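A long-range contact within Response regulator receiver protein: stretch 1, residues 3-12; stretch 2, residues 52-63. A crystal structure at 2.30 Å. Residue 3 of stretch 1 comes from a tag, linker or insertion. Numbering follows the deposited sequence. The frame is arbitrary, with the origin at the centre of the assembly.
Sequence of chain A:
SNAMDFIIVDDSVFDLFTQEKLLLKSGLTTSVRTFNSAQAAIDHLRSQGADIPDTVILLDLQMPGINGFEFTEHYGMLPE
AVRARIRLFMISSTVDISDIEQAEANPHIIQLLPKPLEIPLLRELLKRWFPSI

Stretch 1 (3-12) AMDFIIVDDS
Stretch 2 (52-63) IPDTVILLDLQM

Two neighbouring parallel β-strands, far apart in sequence, are zipped together by an unbroken ladder of backbone hydrogen bonds, with apolar side chains packed on both sheet faces and a cluster of aspartates at the C-terminal end. The strand running to Val9 and the one running to Asp60 point the same way, their axes 22° apart and 4.5 Å at closest approach; phi lies mostly between -100° and -125° and psi between 105° and 150°. Asp5 pairs with Thr55, Phe6 with Val56, Ile7 with Ile57, Ile8 with Leu58 and Val9 with Leu59, CA to CA 4.6–4.9 Å. Alternate residues of the first strand carry the ladder: Asp5 N donates to Asp54 O (2.8 Å), Ile7 N to Val56 O (2.8 Å) and Val9 N to Leu58 O (2.8 Å), while Asp5 O accepts from Val56 N (2.8 Å), Ile7 O from Leu58 N (2.7 Å) and Val9 O from Asp60 N (2.9 Å). CA-H...O contacts fill in between, as from Ile57 CA to Ile7 O (3.2 Å).

On the face bearing Phe6, Ile8, Val56 and Leu58, the Phe6 ring (chi1 -88°, chi2 73°) lies with one face over Val56, whose CB is 3.8 Å from the ring centroid; Leu58 CD1 sits at the ring edge, 4.4 Å from Phe6 CD2. Selenomethionine Met4 (m, t, t) brings its SE to 4.0 Å from Val56 CG2. The other face carries Ile7 and Ile57, both m,t, with Ile7 CB 4.0 Å from Ile57 CG1, and Val9 (t), whose CB is 3.7 Å from Leu59 CD1 (Leu59 t,p). Branched and aromatic residues suit these buried, extended positions.

At the N-terminal end of this second face, polar groups replace the apolar packing: a water donates to Asp5 OD2 (2.7 Å) and to Thr55 OG1 (2.6 Å), bridging the strands, and Thr55 OG1 (chi1 m) donates to Pro53 O (2.8 Å). Beyond Val9, Asp10 (t), Asp11 (p) and Asp60 (t) converge without bonding one another: Asp10 OD2 lies 3.9 Å from Asp60 OD1, and Asp11 OD1 3.5 Å from Asp60 OD2. Asp10 OD1 instead accepts from Ser12 N (2.8 Å), and Asp10 OD2 and Asp60 OD1 are hydrogen-bonded elsewhere in the structure. Such an acidic cluster is typical of the phosphoacceptor site of receiver domains. Selenomethionine Met63, extended (t, t, t) though poorly ordered, reaches back so that its CE lies 3.7 Å from Val9 CG1 and 3.4 Å from Asp11 N.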

ATOM      1  N   ALA A   3     -11.156  -7.066  17.743  1.00 56.53           N
ATOM      2  CA  ALA A   3     -10.057  -6.692  18.624  1.00 54.48           C
ATOM      3  C   ALA A   3      -9.211  -5.588  18.002  1.00 54.82           C
ATOM      4  O   ALA A   3      -8.375  -5.847  17.135  1.00 59.65           O
ATOM      5  CB  ALA A   3      -9.195  -7.906  18.942  1.00 53.36           C
HETATM    6  N   MSE A   4      -9.428  -4.354  18.448  1.00 51.10           N
HETATM    7  CA  MSE A   4      -8.702  -3.211  17.906  1.00 36.26           C
HETATM    8  C   MSE A   4      -7.915  -2.452  18.962  1.00 31.77           C
HETATM    9  O   MSE A   4      -8.324  -2.362  20.119  1.00 33.90           O
HETATM   10  CB  MSE A   4      -9.661  -2.238  17.220  1.00 37.16           C
HETATM   11  CG  MSE A   4     -10.523  -2.852  16.142  1.00 51.92           C
HETATM   12 SE   MSE A   4     -11.532  -1.488  15.189  1.00 65.53          SE
HETATM   13  CE  MSE A   4     -12.848  -2.639  14.327  1.00 99.90           C
ATOM     14  N   ASP A   5      -6.782  -1.896  18.548  1.00 29.17           N
ATOM     15  CA  ASP A   5      -6.053  -0.949  19.374  1.00 28.47           C
ATOM     16  C   ASP A   5      -6.406   0.464  18.933  1.00 32.17           C
ATOM     17  O   ASP A   5      -6.693   0.703  17.759  1.00 29.44           O
ATOM     18  CB  ASP A   5      -4.543  -1.172  19.278  1.00 33.36           C
ATOM     19  CG  ASP A   5      -4.107  -2.501  19.866  1.00 37.24           C
ATOM     20  OD1 ASP A   5      -4.901  -3.115  20.612  1.00 32.87           O
ATOM     21  OD2 ASP A   5      -2.965  -2.924  19.589  1.00 37.15           O
ATOM     22  N   PHE A   6      -6.394   1.398  19.876  1.00 38.23           N
ATOM     23  CA  PHE A   6      -6.654   2.792  19.552  1.00 24.82           C
ATOM     24  C   PHE A   6      -5.495   3.681  19.971  1.00 26.78           C
ATOM     25  O   PHE A   6      -4.993   3.592  21.090  1.00 25.49           O
ATOM     26  CB  PHE A   6      -7.947   3.268  20.210  1.00 26.33           C
ATOM     27  CG  PHE A   6      -9.174   3.022  19.379  1.00 29.95           C
ATOM     28  CD1 PHE A   6      -9.685   1.744  19.238  1.00 34.54           C
ATOM     29  CD2 PHE A   6      -9.820   4.072  18.744  1.00 25.29           C
ATOM     30  CE1 PHE A   6     -10.820   1.513  18.480  1.00 37.10           C
ATOM     31  CE2 PHE A   6     -10.954   3.850  17.983  1.00 25.84           C
ATOM     32  CZ  PHE A   6     -11.455   2.567  17.850  1.00 37.53           C
ATOM     33  N   ILE A   7      -5.071   4.533  19.048  1.00 24.26           N
ATOM     34  CA  ILE A   7      -4.022   5.499  19.317  1.00 21.09           C
ATOM     35  C   ILE A   7      -4.567   6.903  19.114  1.00 20.29           C
ATOM     36  O   ILE A   7      -5.018   7.249  18.024  1.00 20.76           O
ATOM     37  CB  ILE A   7      -2.805   5.273  18.405  1.00 26.18           C
ATOM     38  CG1 ILE A   7      -2.216   3.881  18.649  1.00 21.96           C
ATOM     39  CG2 ILE A   7      -1.759   6.357  18.631  1.00 19.44           C
ATOM     40  CD1 ILE A   7      -1.087   3.520  17.716  1.00 19.63           C
ATOM     41  N   ILE A   8      -4.544   7.706  20.171  1.00 21.55           N
ATOM     42  CA  ILE A   8      -5.007   9.082  20.077  1.00 21.00           C
ATOM     43  C   ILE A   8      -3.816  10.029  20.106  1.00 20.69           C
ATOM     44  O   ILE A   8      -2.931   9.904  20.955  1.00 21.87           O
ATOM     45  CB  ILE A   8      -5.982   9.440  21.215  1.00 22.82           C
ATOM     46  CG1 ILE A   8      -7.041   8.348  21.373  1.00 23.88           C
ATOM     47  CG2 ILE A   8      -6.642  10.784  20.948  1.00 22.44           C
ATOM     48  CD1 ILE A   8      -7.964   8.554  22.562  1.00 26.14           C
ATOM     49  N   VAL A   9      -3.792  10.962  19.159  1.00 29.15           N
ATOM     50  CA  VAL A   9      -2.731  11.960  19.067  1.00 19.51           C
ATOM     51  C   VAL A   9      -3.342  13.353  19.126  1.00 19.91           C
ATOM     52  O   VAL A   9      -3.962  13.805  18.163  1.00 34.19           O
ATOM     53  CB  VAL A   9      -1.911  11.810  17.768  1.00 22.07           C
ATOM     54  CG1 VAL A   9      -0.711  12.746  17.788  1.00 18.77           C
ATOM     55  CG2 VAL A   9      -1.464  10.369  17.581  1.00 17.70           C
ATOM     56  N   ASP A  10      -3.172  14.029  20.258  1.00 32.23           N
ATOM     57  CA  ASP A  10      -3.788  15.335  20.475  1.00 29.22           C
ATOM     58  C   ASP A  10      -2.921  16.195  21.396  1.00 32.05           C
ATOM     59  O   ASP A  10      -2.472  15.736  22.446  1.00 25.48           O
ATOM     60  CB  ASP A  10      -5.195  15.167  21.062  1.00 25.56           C
ATOM     61  CG  ASP A  10      -6.064  16.411  20.901  1.00 34.77           C
ATOM     62  OD1 ASP A  10      -5.538  17.544  20.969  1.00 26.55           O
ATOM     63  OD2 ASP A  10      -7.287  16.249  20.709  1.00 39.40           O
ATOM     64  N   ASP A  11      -2.688  17.443  21.000  1.00 36.15           N
ATOM     65  CA  ASP A  11      -1.876  18.354  21.802  1.00 48.54           C
ATOM     66  C   ASP A  11      -2.655  18.858  23.013  1.00 45.36           C
ATOM     67  O   ASP A  11      -2.067  19.340  23.983  1.00 38.25           O
ATOM     68  CB  ASP A  11      -1.396  19.538  20.962  1.00 57.13           C
ATOM     69  CG  ASP A  11      -2.538  20.412  20.484  1.00 66.96           C
ATOM     70  OD1 ASP A  11      -3.596  19.859  20.116  1.00 73.57           O
ATOM     71  OD2 ASP A  11      -2.381  21.651  20.483  1.00 74.00           O
ATOM     72  N   SER A  12      -3.980  18.752  22.947  1.00 42.29           N
ATOM     73  CA  SER A  12      -4.835  19.133  24.064  1.00 34.58           C
ATOM     74  C   SER A  12      -4.932  17.999  25.075  1.00 31.31           C
ATOM     75  O   SER A  12      -5.508  16.948  24.792  1.00 29.16           O
ATOM     76  CB  SER A  12      -6.230  19.519  23.575  1.00 28.98           C
ATOM     77  OG  SER A  12      -7.120  19.658  24.669  1.00 30.69           O
ATOM     78  N   ILE A  52       1.225  -6.133  14.408  1.00 30.91           N
ATOM     79  CA  ILE A  52       0.370  -5.357  15.300  1.00 29.49           C
ATOM     80  C   ILE A  52      -1.105  -5.593  14.989  1.00 29.69           C
ATOM     81  O   ILE A  52      -1.464  -5.860  13.840  1.00 28.43           O
ATOM     82  CB  ILE A  52       0.674  -3.846  15.210  1.00 35.64           C
ATOM     83  CG1 ILE A  52       0.348  -3.308  13.815  1.00 25.76           C
ATOM     84  CG2 ILE A  52       2.124  -3.576  15.572  1.00 44.11           C
ATOM     85  CD1 ILE A  52       0.283  -1.798  13.754  1.00 26.05           C
ATOM     86  N   PRO A  53      -1.964  -5.508  16.019  1.00 35.38           N
ATOM     87  CA  PRO A  53      -3.414  -5.656  15.842  1.00 28.56           C
ATOM     88  C   PRO A  53      -4.007  -4.579  14.943  1.00 33.56           C
ATOM     89  O   PRO A  53      -3.332  -3.597  14.631  1.00 23.76           O
ATOM     90  CB  PRO A  53      -3.961  -5.516  17.269  1.00 30.75           C
ATOM     91  CG  PRO A  53      -2.820  -5.842  18.154  1.00 31.95           C
ATOM     92  CD  PRO A  53      -1.598  -5.360  17.438  1.00 29.39           C
ATOM     93  N   ASP A  54      -5.258  -4.776  14.531  1.00 27.19           N
ATOM     94  CA  ASP A  54      -6.016  -3.736  13.850  1.00 23.76           C
ATOM     95  C   ASP A  54      -5.979  -2.471  14.690  1.00 25.33           C
ATOM     96  O   ASP A  54      -6.451  -2.457  15.824  1.00 27.65           O
ATOM     97  CB  ASP A  54      -7.459  -4.178  13.612  1.00 27.10           C
ATOM     98  CG  ASP A  54      -7.568  -5.275  12.575  1.00 29.68           C
ATOM     99  OD1 ASP A  54      -6.527  -5.864  12.216  1.00 17.55           O
ATOM    100  OD2 ASP A  54      -8.698  -5.550  12.120  1.00 37.14           O
ATOM    101  N   THR A  55      -5.400  -1.411  14.138  1.00 25.19           N
ATOM    102  CA  THR A  55      -5.160  -0.202  14.910  1.00 12.24           C
ATOM    103  C   THR A  55      -5.853   1.014  14.309  1.00 20.20           C
ATOM    104  O   THR A  55      -5.727   1.293  13.117  1.00 18.13           O
ATOM    105  CB  THR A  55      -3.649   0.082  15.029  1.00 16.59           C
ATOM    106  OG1 THR A  55      -3.010  -1.007  15.710  1.00 14.70           O
ATOM    107  CG2 THR A  55      -3.401   1.373  15.793  1.00 12.09           C
ATOM    108  N   VAL A  56      -6.593   1.729  15.147  1.00 22.64           N
ATOM    109  CA  VAL A  56      -7.210   2.984  14.752  1.00 19.18           C
ATOM    110  C   VAL A  56      -6.424   4.154  15.343  1.00 13.77           C
ATOM    111  O   VAL A  56      -6.130   4.171  16.536  1.00 16.60           O
ATOM    112  CB  VAL A  56      -8.683   3.059  15.211  1.00 20.30           C
ATOM    113  CG1 VAL A  56      -9.301   4.391  14.815  1.00 12.75           C
ATOM    114  CG2 VAL A  56      -9.478   1.906  14.625  1.00 13.07           C
ATOM    115  N   ILE A  57      -6.077   5.124  14.504  1.00 14.13           N
ATOM    116  CA  ILE A  57      -5.383   6.315  14.973  1.00 17.37           C
ATOM    117  C   ILE A  57      -6.260   7.555  14.830  1.00 20.44           C
ATOM    118  O   ILE A  57      -6.702   7.891  13.732  1.00 16.12           O
ATOM    119  CB  ILE A  57      -4.065   6.544  14.214  1.00 19.31           C
ATOM    120  CG1 ILE A  57      -3.129   5.346  14.398  1.00 24.66           C
ATOM    121  CG2 ILE A  57      -3.397   7.825  14.694  1.00 14.92           C
ATOM    122  CD1 ILE A  57      -1.754   5.528  13.778  1.00 12.56           C
ATOM    123  N   LEU A  58      -6.510   8.225  15.950  1.00 15.57           N
ATOM    124  CA  LEU A  58      -7.267   9.469  15.950  1.00 17.19           C
ATOM    125  C   LEU A  58      -6.312  10.648  16.077  1.00 19.60           C
ATOM    126  O   LEU A  58      -5.689  10.852  17.118  1.00 21.67           O
ATOM    127  CB  LEU A  58      -8.293   9.482  17.082  1.00 18.68           C
ATOM    128  CG  LEU A  58      -9.238   8.281  17.142  1.00 17.31           C
ATOM    129  CD1 LEU A  58     -10.263   8.469  18.249  1.00 19.61           C
ATOM    130  CD2 LEU A  58      -9.922   8.051  15.800  1.00 15.72           C
ATOM    131  N   LEU A  59      -6.196  11.415  15.002  1.00 19.86           N
ATOM    132  CA  LEU A  59      -5.226  12.494  14.930  1.00 22.70           C
ATOM    133  C   LEU A  59      -5.912  13.856  14.927  1.00 25.64           C
ATOM    134  O   LEU A  59      -6.797  14.111  14.111  1.00 24.89           O
ATOM    135  CB  LEU A  59      -4.361  12.330  13.681  1.00 21.71           C
ATOM    136  CG  LEU A  59      -3.355  13.439  13.389  1.00 28.63           C
ATOM    137  CD1 LEU A  59      -2.248  13.440  14.427  1.00 27.36           C
ATOM    138  CD2 LEU A  59      -2.793  13.278  11.987  1.00 24.75           C
ATOM    139  N   ASP A  60      -5.510  14.729  15.845  1.00 29.42           N
ATOM    140  CA  ASP A  60      -6.101  16.059  15.909  1.00 33.05           C
ATOM    141  C   ASP A  60      -5.581  16.937  14.777  1.00 38.49           C
ATOM    142  O   ASP A  60      -4.407  16.875  14.416  1.00 44.57           O
ATOM    143  CB  ASP A  60      -5.822  16.720  17.258  1.00 40.29           C
ATOM    144  CG  ASP A  60      -6.328  18.149  17.317  1.00 52.25           C
ATOM    145  OD1 ASP A  60      -7.558  18.349  17.400  1.00 41.88           O
ATOM    146  OD2 ASP A  60      -5.491  19.075  17.275  1.00 62.65           O
ATOM    147  N   LEU A  61      -6.471  17.756  14.224  1.00 39.58           N
ATOM    148  CA  LEU A  61      -6.136  18.630  13.105  1.00 45.21           C
ATOM    149  C   LEU A  61      -5.256  19.813  13.518  1.00 52.60           C
ATOM    150  O   LEU A  61      -4.098  19.906  13.111  1.00 50.86           O
ATOM    151  CB  LEU A  61      -7.415  19.140  12.442  1.00 46.10           C
ATOM    152  CG  LEU A  61      -7.218  19.973  11.178  1.00 51.01           C
ATOM    153  CD1 LEU A  61      -6.406  19.188  10.166  1.00 45.21           C
ATOM    154  CD2 LEU A  61      -8.559  20.383  10.594  1.00 52.64           C
ATOM    155  N   GLN A  62      -5.808  20.720  14.319  1.00 59.91           N
ATOM    156  CA  GLN A  62      -5.065  21.901  14.759  1.00 70.64           C
ATOM    157  C   GLN A  62      -4.034  21.543  15.823  1.00 73.59           C
ATOM    158  O   GLN A  62      -4.279  21.701  17.020  1.00 67.29           O
ATOM    159  CB  GLN A  62      -6.012  22.978  15.296  1.00 70.52           C
ATOM    160  CG  GLN A  62      -6.762  23.749  14.220  1.00 73.04           C
ATOM    161  CD  GLN A  62      -7.939  22.978  13.662  1.00 75.41           C
ATOM    162  OE1 GLN A  62      -8.526  22.138  14.346  1.00 76.13           O
ATOM    163  NE2 GLN A  62      -8.291  23.257  12.412  1.00 79.14           N
HETATM  164  N   MSE A  63      -2.877  21.068  15.373  1.00 75.68           N
HETATM  165  CA  MSE A  63      -1.806  20.668  16.275  1.00 78.76           C
HETATM  166  C   MSE A  63      -0.524  21.443  15.973  1.00 86.39           C
HETATM  167  O   MSE A  63       0.578  21.018  16.325  1.00 85.85           O
HETATM  168  CB  MSE A  63      -1.562  19.162  16.167  1.00 72.76           C
HETATM  169  CG  MSE A  63      -1.002  18.533  17.427  1.00 76.21           C
HETATM  170 SE   MSE A  63      -0.811  16.605  17.262  1.00120.81          SE
HETATM  171  CE  MSE A  63      -0.144  16.225  19.052  1.00 51.80           C
TER
HETATM  172  O   HOH W   1      -1.640  -1.167  17.962  1.00 22.26           O